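Local coordinates for protein transcriptional regulator (LacI family) (Clostridium acetobutylicum ATCC 824, PDB 3G85) that probably acts as a DNA-binding transcription factor of the LacI family, with a periplasmic-binding-protein-like domain of the kind that senses small effectors in its relatives, at residues K128-I133 against I158-N163; H164-E169 against K180-L185; E219-G224 against T239-P244. All coordinates share one frame; numbering follows the deposited sequence.

Interaction 1: K128-I133 against I158-N163; sequences KSAAAI and IKISEN
K128 O accepts the amide N of K159 at 3.0 Å and K159 O accepts that of A130 at 3.0 Å, the bonding of a single parallel bridge centred on S129 and K159. Between these two bonds S129 comes close to the opposite backbone, its CB only 3.2 Å from K159 O. A water takes the place of the next rung, donating to A130 O at 2.9 Å and accepting from S161 N at 3.0 Å. The bridge lies just before strand 131-134 and ties it to the loop that follows helix 140-155 and leads into strand 165-167, within one beta-alpha-beta unit. The apolar part of the contact is gathered on A130 CB. The I160 tip reaches it at 3.4 Å through CD1, closer than usual van der Waals contact, and I158 CG2 comes within 3.9 Å. I160 holds CG1 away from a staggered position (chi1 -33°), a mild strain on the same side chain that makes the tight contact. F149 of helix 140-155 touches both A130 and I160, while C153 of that helix meets I158 and I160. K159 extends its chain away from S129 after passing it, CB to CB, at 4.0 Å.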
ATOM      1  N   LYS A 128      14.367  20.550   9.131  1.00 36.08           N
ATOM      2  CA  LYS A 128      15.272  21.014   8.101  1.00 36.10           C
ATOM      3  C   LYS A 128      15.910  19.903   7.286  1.00 34.73           C
ATOM      4  O   LYS A 128      16.443  20.146   6.206  1.00 34.18           O
ATOM      5  CB  LYS A 128      16.315  21.990   8.702  1.00 38.06           C
ATOM      6  CG  LYS A 128      15.687  23.350   9.065  1.00 39.42           C
ATOM      7  CD  LYS A 128      15.398  24.172   7.804  1.00 44.38           C
ATOM      8  CE  LYS A 128      14.336  25.290   8.025  1.00 46.18           C
ATOM      9  NZ  LYS A 128      13.049  25.079   7.254  1.00 49.04           N
ATOM     10  N   SER A 129      15.843  18.669   7.788  1.00 33.52           N
ATOM     11  CA  SER A 129      16.211  17.513   6.962  1.00 32.26           C
ATOM     12  C   SER A 129      15.461  16.253   7.411  1.00 30.83           C
ATOM     13  O   SER A 129      14.832  16.238   8.447  1.00 30.02           O
ATOM     14  CB  SER A 129      17.714  17.262   6.983  1.00 33.06           C
ATOM     15  OG  SER A 129      18.103  16.950   8.296  1.00 35.80           O
ATOM     16  N   ALA A 130      15.521  15.215   6.585  1.00 30.04           N
ATOM     17  CA  ALA A 130      14.806  13.976   6.884  1.00 28.21           C
ATOM     18  C   ALA A 130      15.590  12.807   6.342  1.00 27.29           C
ATOM     19  O   ALA A 130      16.393  12.963   5.403  1.00 27.42           O
ATOM     20  CB  ALA A 130      13.384  14.010   6.296  1.00 28.00           C
ATOM     21  N   ALA A 131      15.353  11.636   6.936  1.00 25.79           N
ATOM     22  CA  ALA A 131      15.832  10.378   6.390  1.00 25.45           C
ATOM     23  C   ALA A 131      14.612   9.543   5.950  1.00 24.32           C
ATOM     24  O   ALA A 131      13.478   9.875   6.308  1.00 24.50           O
ATOM     25  CB  ALA A 131      16.645   9.609   7.420  1.00 25.37           C
ATOM     26  N   ALA A 132      14.865   8.512   5.146  1.00 24.31           N
ATOM     27  CA  ALA A 132      13.795   7.633   4.657  1.00 24.18           C
ATOM     28  C   ALA A 132      14.290   6.198   4.671  1.00 24.58           C
ATOM     29  O   ALA A 132      15.402   5.899   4.205  1.00 24.85           O
ATOM     30  CB  ALA A 132      13.347   8.045   3.244  1.00 24.23           C
ATOM     31  N   ILE A 133      13.500   5.314   5.265  1.00 23.54           N
ATOM     32  CA  ILE A 133      13.792   3.903   5.221  1.00 22.03           C
ATOM     33  C   ILE A 133      12.746   3.285   4.316  1.00 22.82           C
ATOM     34  O   ILE A 133      11.535   3.360   4.608  1.00 21.45           O
ATOM     35  CB  ILE A 133      13.740   3.279   6.616  1.00 23.10           C
ATOM     36  CG1 ILE A 133      14.838   3.901   7.521  1.00 20.74           C
ATOM     37  CG2 ILE A 133      13.897   1.768   6.536  1.00 22.12           C
ATOM     38  CD1 ILE A 133      14.723   3.427   8.962  1.00 22.41           C
ATOM     39  N   ILE A 158      13.356  20.880   2.890  1.00 35.97           N
ATOM     40  CA  ILE A 158      13.783  19.755   3.734  1.00 34.73           C
ATOM     41  C   ILE A 158      14.829  18.957   2.961  1.00 34.85           C
ATOM     42  O   ILE A 158      14.523  18.387   1.898  1.00 33.90           O
ATOM     43  CB  ILE A 158      12.586  18.849   4.138  1.00 34.92           C
ATOM     44  CG1 ILE A 158      11.510  19.665   4.877  1.00 34.25           C
ATOM     45  CG2 ILE A 158      13.074  17.667   4.981  1.00 33.83           C
ATOM     46  CD1 ILE A 158      10.189  18.905   5.126  1.00 34.82           C
ATOM     47  N   LYS A 159      16.067  18.937   3.462  1.00 35.22           N
ATOM     48  CA  LYS A 159      17.149  18.210   2.781  1.00 36.90           C
ATOM     49  C   LYS A 159      16.976  16.702   2.978  1.00 35.66           C
ATOM     50  O   LYS A 159      16.751  16.264   4.082  1.00 35.72           O
ATOM     51  CB  LYS A 159      18.531  18.638   3.317  1.00 37.00           C
ATOM     52  CG  LYS A 159      19.718  18.015   2.551  1.00 40.86           C
ATOM     53  CD  LYS A 159      21.098  18.347   3.183  1.00 40.38           C
ATOM     54  CE  LYS A 159      22.247  17.668   2.388  1.00 43.16           C
ATOM     55  NZ  LYS A 159      23.567  17.601   3.143  1.00 45.87           N
ATOM     56  N   ILE A 160      17.061  15.926   1.906  1.00 35.40           N
ATOM     57  CA  ILE A 160      17.207  14.483   2.038  1.00 36.61           C
ATOM     58  C   ILE A 160      18.450  14.055   1.303  1.00 37.55           C
ATOM     59  O   ILE A 160      18.401  13.792   0.093  1.00 38.56           O
ATOM     60  CB  ILE A 160      16.038  13.622   1.451  1.00 36.56           C
ATOM     61  CG1 ILE A 160      14.682  14.307   1.575  1.00 37.12           C
ATOM     62  CG2 ILE A 160      16.042  12.206   2.075  1.00 35.24           C
ATOM     63  CD1 ILE A 160      14.192  14.336   2.986  1.00 39.46           C
ATOM     64  N   SER A 161      19.541  13.942   2.052  1.00 38.10           N
ATOM     65  CA  SER A 161      20.798  13.406   1.540  1.00 38.53           C
ATOM     66  C   SER A 161      20.599  11.965   1.079  1.00 39.15           C
ATOM     67  O   SER A 161      19.909  11.182   1.740  1.00 38.36           O
ATOM     68  CB  SER A 161      21.869  13.493   2.625  1.00 38.49           C
ATOM     69  OG  SER A 161      21.800  14.764   3.285  1.00 39.57           O
ATOM     70  N   GLU A 162      21.201  11.629  -0.067  1.00 39.37           N
ATOM     71  CA  GLU A 162      21.024  10.320  -0.719  1.00 39.39           C
ATOM     72  C   GLU A 162      21.450   9.168   0.171  1.00 38.28           C
ATOM     73  O   GLU A 162      20.918   8.065   0.083  1.00 37.53           O
ATOM     74  CB  GLU A 162      21.833  10.280  -2.008  1.00 40.54           C
ATOM     75  CG  GLU A 162      21.447   9.159  -2.953  1.00 44.20           C
ATOM     76  CD  GLU A 162      22.339   9.133  -4.181  1.00 49.95           C
ATOM     77  OE1 GLU A 162      23.022  10.168  -4.447  1.00 52.21           O
ATOM     78  OE2 GLU A 162      22.365   8.081  -4.865  1.00 51.71           O
ATOM     79  N   ASN A 163      22.420   9.428   1.038  1.00 36.55           N
ATOM     80  CA  ASN A 163      22.873   8.402   1.941  1.00 36.33           C
ATOM     81  C   ASN A 163      21.953   8.275   3.146  1.00 35.49           C
ATOM     82  O   ASN A 163      22.135   7.389   3.987  1.00 35.49           O
ATOM     83  CB  ASN A 163      24.299   8.675   2.403  1.00 36.03           C
ATOM     84  CG  ASN A 163      24.368   9.845   3.338  1.00 37.58           C
ATOM     85  OD1 ASN A 163      23.936  10.943   2.993  1.00 36.77           O
ATOM     86  ND2 ASN A 163      24.899   9.621   4.531  1.00 38.99           N
TER
HETATM   87  O   HOH W   1      19.031  14.052   5.000  1.00 33.46           O

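Interaction 2: H164-E169 against K180-L185; sequences HIIAAE and KKLMKL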
ATOM      1  N   HIS A 164      20.961   9.155   3.248  1.00 35.04           N
ATOM      2  CA  HIS A 164      19.956   8.997   4.313  1.00 33.92           C
ATOM      3  C   HIS A 164      18.699   8.330   3.839  1.00 32.04           C
ATOM      4  O   HIS A 164      17.690   8.421   4.489  1.00 30.96           O
ATOM      5  CB  HIS A 164      19.614  10.320   4.982  1.00 33.89           C
ATOM      6  CG  HIS A 164      20.752  10.902   5.745  1.00 37.18           C
ATOM      7  ND1 HIS A 164      20.736  12.191   6.235  1.00 36.70           N
ATOM      8  CD2 HIS A 164      21.948  10.372   6.099  1.00 38.83           C
ATOM      9  CE1 HIS A 164      21.873  12.427   6.869  1.00 40.49           C
ATOM     10  NE2 HIS A 164      22.624  11.339   6.800  1.00 41.43           N
ATOM     11  N   ILE A 165      18.778   7.709   2.672  1.00 31.86           N
ATOM     12  CA  ILE A 165      17.779   6.793   2.197  1.00 30.53           C
ATOM     13  C   ILE A 165      18.388   5.402   2.386  1.00 30.18           C
ATOM     14  O   ILE A 165      19.469   5.091   1.852  1.00 30.08           O
ATOM     15  CB  ILE A 165      17.411   7.090   0.727  1.00 30.94           C
ATOM     16  CG1 ILE A 165      16.741   8.470   0.626  1.00 30.05           C
ATOM     17  CG2 ILE A 165      16.478   6.038   0.207  1.00 30.28           C
ATOM     18  CD1 ILE A 165      16.794   9.081  -0.750  1.00 31.89           C
ATOM     19  N   ILE A 166      17.725   4.592   3.206  1.00 27.56           N
ATOM     20  CA  ILE A 166      18.264   3.304   3.631  1.00 27.54           C
ATOM     21  C   ILE A 166      17.294   2.221   3.174  1.00 27.40           C
ATOM     22  O   ILE A 166      16.094   2.285   3.517  1.00 26.71           O
ATOM     23  CB  ILE A 166      18.403   3.261   5.184  1.00 27.30           C
ATOM     24  CG1 ILE A 166      19.317   4.397   5.673  1.00 27.16           C
ATOM     25  CG2 ILE A 166      18.881   1.916   5.677  1.00 27.45           C
ATOM     26  CD1 ILE A 166      19.334   4.589   7.182  1.00 27.32           C
ATOM     27  N   ALA A 167      17.795   1.262   2.396  1.00 27.59           N
ATOM     28  CA  ALA A 167      16.993   0.121   1.967  1.00 27.65           C
ATOM     29  C   ALA A 167      16.671  -0.741   3.184  1.00 28.05           C
ATOM     30  O   ALA A 167      17.493  -0.845   4.121  1.00 28.34           O
ATOM     31  CB  ALA A 167      17.719  -0.706   0.898  1.00 28.51           C
ATOM     32  N   ALA A 168      15.488  -1.356   3.176  1.00 27.06           N
ATOM     33  CA  ALA A 168      15.106  -2.304   4.229  1.00 27.09           C
ATOM     34  C   ALA A 168      14.191  -3.395   3.705  1.00 27.62           C
ATOM     35  O   ALA A 168      13.433  -3.188   2.740  1.00 27.81           O
ATOM     36  CB  ALA A 168      14.401  -1.558   5.374  1.00 26.19           C
ATOM     37  N   GLU A 169      14.227  -4.557   4.354  1.00 27.88           N
ATOM     38  CA  GLU A 169      13.186  -5.562   4.121  1.00 29.58           C
ATOM     39  C   GLU A 169      11.882  -5.144   4.765  1.00 28.72           C
ATOM     40  O   GLU A 169      11.882  -4.501   5.829  1.00 27.97           O
ATOM     41  CB  GLU A 169      13.585  -6.907   4.697  1.00 31.65           C
ATOM     42  CG  GLU A 169      14.278  -7.800   3.712  1.00 37.51           C
ATOM     43  CD  GLU A 169      15.092  -8.871   4.412  1.00 46.01           C
ATOM     44  OE1 GLU A 169      14.896  -9.083   5.653  1.00 47.94           O
ATOM     45  OE2 GLU A 169      15.939  -9.495   3.717  1.00 49.94           O
ATOM     46  N   LYS A 180      19.266   0.082  13.126  1.00 27.54           N
ATOM     47  CA  LYS A 180      20.634  -0.159  13.619  1.00 29.75           C
ATOM     48  C   LYS A 180      21.664   0.524  12.694  1.00 29.57           C
ATOM     49  O   LYS A 180      22.646   1.106  13.161  1.00 29.71           O
ATOM     50  CB  LYS A 180      20.897  -1.651  13.775  1.00 29.21           C
ATOM     51  CG  LYS A 180      20.134  -2.270  14.925  1.00 31.03           C
ATOM     52  CD  LYS A 180      20.490  -3.744  15.151  1.00 32.74           C
ATOM     53  CE  LYS A 180      19.671  -4.328  16.301  1.00 38.25           C
ATOM     54  NZ  LYS A 180      20.071  -5.766  16.574  1.00 43.58           N
ATOM     55  N   LYS A 181      21.406   0.496  11.394  1.00 29.90           N
ATOM     56  CA  LYS A 181      22.241   1.236  10.421  1.00 28.87           C
ATOM     57  C   LYS A 181      22.032   2.730  10.556  1.00 29.70           C
ATOM     58  O   LYS A 181      23.006   3.490  10.599  1.00 29.26           O
ATOM     59  CB  LYS A 181      21.915   0.821   8.997  1.00 28.76           C
ATOM     60  CG  LYS A 181      22.063  -0.618   8.753  1.00 29.45           C
ATOM     61  CD  LYS A 181      21.676  -0.968   7.324  1.00 29.77           C
ATOM     62  CE  LYS A 181      21.616  -2.490   7.202  1.00 33.40           C
ATOM     63  NZ  LYS A 181      21.094  -2.970   5.900  1.00 33.21           N
ATOM     64  N   LEU A 182      20.769   3.163  10.597  1.00 29.40           N
ATOM     65  CA  LEU A 182      20.434   4.571  10.823  1.00 30.77           C
ATOM     66  C   LEU A 182      21.232   5.099  12.002  1.00 31.19           C
ATOM     67  O   LEU A 182      21.767   6.198  11.933  1.00 31.75           O
ATOM     68  CB  LEU A 182      18.931   4.782  11.109  1.00 30.06           C
ATOM     69  CG  LEU A 182      18.389   6.205  11.291  1.00 30.43           C
ATOM     70  CD1 LEU A 182      18.582   7.040   9.997  1.00 32.68           C
ATOM     71  CD2 LEU A 182      16.912   6.228  11.735  1.00 31.80           C
HETATM   72  N   MSE A 183      21.321   4.297  13.059  1.00 31.80           N
HETATM   73  CA  MSE A 183      22.009   4.699  14.286  1.00 33.67           C
HETATM   74  C   MSE A 183      23.534   4.835  14.112  1.00 33.07           C
HETATM   75  O   MSE A 183      24.184   5.509  14.906  1.00 32.77           O
HETATM   76  CB  MSE A 183      21.707   3.736  15.441  1.00 34.55           C
HETATM   77  CG  MSE A 183      20.251   3.712  15.894  1.00 40.73           C
HETATM   78 SE   MSE A 183      19.706   5.383  16.729  1.00 61.96          SE
HETATM   79  CE  MSE A 183      19.064   6.428  15.214  1.00 45.84           C
ATOM     80  N   LYS A 184      24.077   4.202  13.086  1.00 32.98           N
ATOM     81  CA  LYS A 184      25.511   4.311  12.784  1.00 33.58           C
ATOM     82  C   LYS A 184      25.901   5.575  12.047  1.00 34.61           C
ATOM     83  O   LYS A 184      27.091   5.911  12.004  1.00 33.03           O
ATOM     84  CB  LYS A 184      25.998   3.100  12.015  1.00 33.10           C
ATOM     85  CG  LYS A 184      26.255   1.952  12.919  1.00 34.07           C
ATOM     86  CD  LYS A 184      26.526   0.707  12.159  1.00 36.51           C
ATOM     87  CE  LYS A 184      26.531  -0.443  13.172  1.00 37.32           C
ATOM     88  NZ  LYS A 184      27.011  -1.646  12.517  1.00 39.36           N
ATOM     89  N   LEU A 185      24.913   6.264  11.473  1.00 34.47           N
ATOM     90  CA  LEU A 185      25.154   7.506  10.748  1.00 36.51           C
ATOM     91  C   LEU A 185      25.774   8.548  11.686  1.00 38.36           C
ATOM     92  O   LEU A 185      25.405   8.646  12.870  1.00 38.30           O
ATOM     93  CB  LEU A 185      23.883   8.017  10.043  1.00 34.10           C
ATOM     94  CG  LEU A 185      23.336   7.262   8.809  1.00 34.62           C
ATOM     95  CD1 LEU A 185      21.887   7.605   8.524  1.00 32.85           C
ATOM     96  CD2 LEU A 185      24.143   7.542   7.558  1.00 32.78           C
TER
HETATM   97  O   HOH W   2      18.420  -2.257   6.338  1.00 29.35           O
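The imidazole of H164 meets L185 at its CD2 corner, where both leucine methyls gather: CD1 lies 3.7 Å and CD2 3.9 Å from H164 CD2. The approach is oblique to the ring, and the two side chains cross at a slant. P189 and A131 also touch H164. Beside this pair I166 points its CB toward 180-185, and an anti chi2 (170°) carries CD1 outward to lie 3.8 Å from L182 CD1 and equally near L182 CA; the I166 and L182 side chains cross at about a right angle. The same I166 methyl is 4.2 Å from L185 CD1, linking the two patches. Strand 165-167 and helix 172-182 open the beta-alpha-beta crossover that returns to strand 191-194 past 131-134, and L182 reaches A131 on that middle strand. A type I turn from L182 to L185, with L185 N bonded to L182 O at 3.2 Å, brings L185 round to H164. Toward solvent, the extended chain of K181 runs by I166, its CD 4.3 Å from I166 CG2. Its NZ then donates to a water at 2.8 Å, and that water donates to A167 O, giving the lysine a mediated hold on the strand backbone.

Interaction 3: E219-G224 against T239-P244; sequences EIVAIG and TIVDIP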
ATOM      1  N   GLU A 219      11.118  12.196  14.791  1.00 32.57           N
ATOM      2  CA  GLU A 219       9.680  12.084  14.524  1.00 30.44           C
ATOM      3  C   GLU A 219       9.445  11.181  13.304  1.00 29.34           C
ATOM      4  O   GLU A 219      10.128  11.306  12.311  1.00 27.32           O
ATOM      5  CB  GLU A 219       9.053  13.450  14.306  1.00 30.69           C
ATOM      6  CG  GLU A 219       7.554  13.390  14.461  1.00 35.65           C
ATOM      7  CD  GLU A 219       6.884  14.745  14.569  1.00 41.97           C
ATOM      8  OE1 GLU A 219       7.539  15.745  14.974  1.00 44.44           O
ATOM      9  OE2 GLU A 219       5.682  14.802  14.236  1.00 44.76           O
ATOM     10  N   ILE A 220       8.493  10.256  13.405  1.00 27.25           N
ATOM     11  CA  ILE A 220       8.292   9.269  12.334  1.00 26.70           C
ATOM     12  C   ILE A 220       6.933   9.451  11.682  1.00 24.76           C
ATOM     13  O   ILE A 220       5.953   9.713  12.360  1.00 25.70           O
ATOM     14  CB  ILE A 220       8.367   7.820  12.905  1.00 27.11           C
ATOM     15  CG1 ILE A 220       9.718   7.613  13.592  1.00 29.10           C
ATOM     16  CG2 ILE A 220       8.100   6.776  11.770  1.00 25.57           C
ATOM     17  CD1 ILE A 220       9.827   6.349  14.510  1.00 27.59           C
ATOM     18  N   VAL A 221       6.876   9.292  10.372  1.00 23.14           N
ATOM     19  CA  VAL A 221       5.604   9.149   9.657  1.00 22.96           C
ATOM     20  C   VAL A 221       5.790   7.907   8.809  1.00 22.36           C
ATOM     21  O   VAL A 221       6.842   7.717   8.203  1.00 22.81           O
ATOM     22  CB  VAL A 221       5.261  10.331   8.741  1.00 22.68           C
ATOM     23  CG1 VAL A 221       3.970  10.040   7.910  1.00 23.18           C
ATOM     24  CG2 VAL A 221       5.041  11.588   9.596  1.00 23.85           C
ATOM     25  N   ALA A 222       4.791   7.038   8.804  1.00 21.31           N
ATOM     26  CA  ALA A 222       4.926   5.798   8.038  1.00 19.77           C
ATOM     27  C   ALA A 222       3.736   5.652   7.123  1.00 19.94           C
ATOM     28  O   ALA A 222       2.676   6.167   7.407  1.00 21.69           O
ATOM     29  CB  ALA A 222       4.984   4.620   8.965  1.00 19.95           C
ATOM     30  N   ILE A 223       3.916   4.916   6.032  1.00 20.70           N
ATOM     31  CA  ILE A 223       2.792   4.540   5.160  1.00 18.87           C
ATOM     32  C   ILE A 223       2.082   3.338   5.795  1.00 19.18           C
ATOM     33  O   ILE A 223       2.717   2.326   6.118  1.00 18.10           O
ATOM     34  CB  ILE A 223       3.265   4.182   3.734  1.00 19.08           C
ATOM     35  CG1 ILE A 223       3.959   5.386   3.050  1.00 18.22           C
ATOM     36  CG2 ILE A 223       2.092   3.601   2.886  1.00 17.62           C
ATOM     37  CD1 ILE A 223       2.990   6.574   2.799  1.00 17.34           C
ATOM     38  N   GLY A 224       0.776   3.459   5.986  1.00 18.53           N
ATOM     39  CA  GLY A 224       0.020   2.402   6.679  1.00 21.03           C
ATOM     40  C   GLY A 224      -0.426   1.328   5.718  1.00 23.23           C
ATOM     41  O   GLY A 224      -1.238   1.581   4.823  1.00 23.85           O
ATOM     42  N   THR A 239       2.264   8.089  13.730  1.00 22.77           N
ATOM     43  CA  THR A 239       1.481   8.775  12.718  1.00 23.02           C
ATOM     44  C   THR A 239       1.636   8.102  11.373  1.00 21.82           C
ATOM     45  O   THR A 239       2.746   7.766  10.963  1.00 22.13           O
ATOM     46  CB  THR A 239       1.885  10.248  12.621  1.00 22.72           C
ATOM     47  OG1 THR A 239       1.390  10.903  13.794  1.00 25.24           O
ATOM     48  CG2 THR A 239       1.288  10.902  11.349  1.00 23.96           C
ATOM     49  N   ILE A 240       0.511   7.891  10.712  1.00 21.12           N
ATOM     50  CA  ILE A 240       0.516   7.249   9.403  1.00 20.78           C
ATOM     51  C   ILE A 240      -0.256   7.981   8.308  1.00 20.90           C
ATOM     52  O   ILE A 240      -1.181   8.763   8.564  1.00 22.52           O
ATOM     53  CB  ILE A 240      -0.059   5.807   9.465  1.00 20.18           C
ATOM     54  CG1 ILE A 240      -1.578   5.851   9.823  1.00 20.24           C
ATOM     55  CG2 ILE A 240       0.748   4.915  10.423  1.00 21.90           C
ATOM     56  CD1 ILE A 240      -2.260   4.441   9.786  1.00 20.65           C
ATOM     57  N   VAL A 241       0.135   7.702   7.074  1.00 20.90           N
ATOM     58  CA  VAL A 241      -0.672   8.042   5.923  1.00 20.90           C
ATOM     59  C   VAL A 241      -1.170   6.668   5.415  1.00 21.20           C
ATOM     60  O   VAL A 241      -0.375   5.806   5.014  1.00 20.80           O
ATOM     61  CB  VAL A 241       0.091   8.833   4.836  1.00 20.09           C
ATOM     62  CG1 VAL A 241      -0.957   9.367   3.837  1.00 20.88           C
ATOM     63  CG2 VAL A 241       0.896  10.001   5.485  1.00 21.93           C
ATOM     64  N   ASP A 242      -2.468   6.440   5.538  1.00 21.44           N
ATOM     65  CA  ASP A 242      -2.993   5.080   5.439  1.00 20.73           C
ATOM     66  C   ASP A 242      -3.460   4.777   4.046  1.00 20.60           C
ATOM     67  O   ASP A 242      -4.077   5.625   3.380  1.00 20.47           O
ATOM     68  CB  ASP A 242      -4.157   4.876   6.430  1.00 21.65           C
ATOM     69  CG  ASP A 242      -4.581   3.427   6.552  1.00 22.13           C
ATOM     70  OD1 ASP A 242      -3.703   2.544   6.695  1.00 21.56           O
ATOM     71  OD2 ASP A 242      -5.813   3.156   6.521  1.00 24.08           O
ATOM     72  N   ILE A 243      -3.157   3.572   3.591  1.00 19.90           N
ATOM     73  CA  ILE A 243      -3.789   3.065   2.376  1.00 19.93           C
ATOM     74  C   ILE A 243      -5.110   2.438   2.867  1.00 19.08           C
ATOM     75  O   ILE A 243      -5.062   1.463   3.563  1.00 18.03           O
ATOM     76  CB  ILE A 243      -2.974   1.978   1.720  1.00 20.84           C
ATOM     77  CG1 ILE A 243      -1.560   2.456   1.409  1.00 19.75           C
ATOM     78  CG2 ILE A 243      -3.637   1.561   0.397  1.00 19.50           C
ATOM     79  CD1 ILE A 243      -0.703   1.380   0.706  1.00 22.49           C
ATOM     80  N   PRO A 244      -6.269   2.997   2.475  1.00 18.77           N
ATOM     81  CA  PRO A 244      -7.594   2.576   2.996  1.00 19.33           C
ATOM     82  C   PRO A 244      -8.084   1.270   2.351  1.00 19.21           C
ATOM     83  O   PRO A 244      -9.093   1.231   1.617  1.00 18.16           O
ATOM     84  CB  PRO A 244      -8.487   3.791   2.713  1.00 18.26           C
ATOM     85  CG  PRO A 244      -7.850   4.409   1.401  1.00 18.81           C
ATOM     86  CD  PRO A 244      -6.351   4.095   1.483  1.00 19.31           C
TER
HETATM   87  O   HOH W   3       4.828   8.940  14.678  1.00 37.16           O
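A222 and G224 set the register between the two strands, which run parallel with their short axes 34° apart. A222 N donates to T239 O at 3.1 Å, V241 N to A222 O, G224 N to V241 O at 2.8 Å (N-H...O 174°) and I243 N to G224 O. At the other end a water replaces a rung, donating to I220 O at 2.7 Å and accepting from T239 N.

One face carries V221, I223, T239 and V241, with V221 CG1 and V241 CG2 at 3.9 Å. Where strand 239-242 gives way to loop, I223 CG2 meets I243 CG1 at 4.1 Å. The other face carries A222, I240 and D242. CG of D242 is anti to the backbone N (chi1 -170°), and OD1 leans over G224 to within 3.2 Å of its O, a close pair of acceptors. G224, without a side chain, leaves room for D242 OD1 and I240 CD1. OD2 makes salt bridges to R228 and to R29 of helix 27-40, which would be expected to ease the negative charge near G224 O.

Strand 219-224, helix 228-232 and strand 239-242 form a beta-alpha-beta unit in the parallel part of the sheet of this periplasmic-binding-protein-like fold. Helix 111-124 packs on V221 through A118 and F122, and its M114 touches I243. Helix 197-209 sets A200 against A222 on the opposite face, strand 276-277 flanks strand 239-242, and P244 is the N-cap of helix 245-260.

How the interactions relate
All three interactions reach one mixed sheet, with neighbouring strands in the order 165-167, 131-134, 191-194, 219-224, 239-242 and 276-277, and they follow in series along the chain. Interactions 1 and 2 have centres about 11 Å apart and touch: A132 O to I166 N at 2.8 Å and A132 N to H164 O at 2.9 Å are probable hydrogen bonds pairing their strands. Interaction 3 lies across strand 191-194, its centre about 17 Å from interaction 1 and 19 Å from interaction 2. The first two thus lie in successive crossovers at the sheet's edge, whereas the third builds its interior and, through D242, reaches the other lobe.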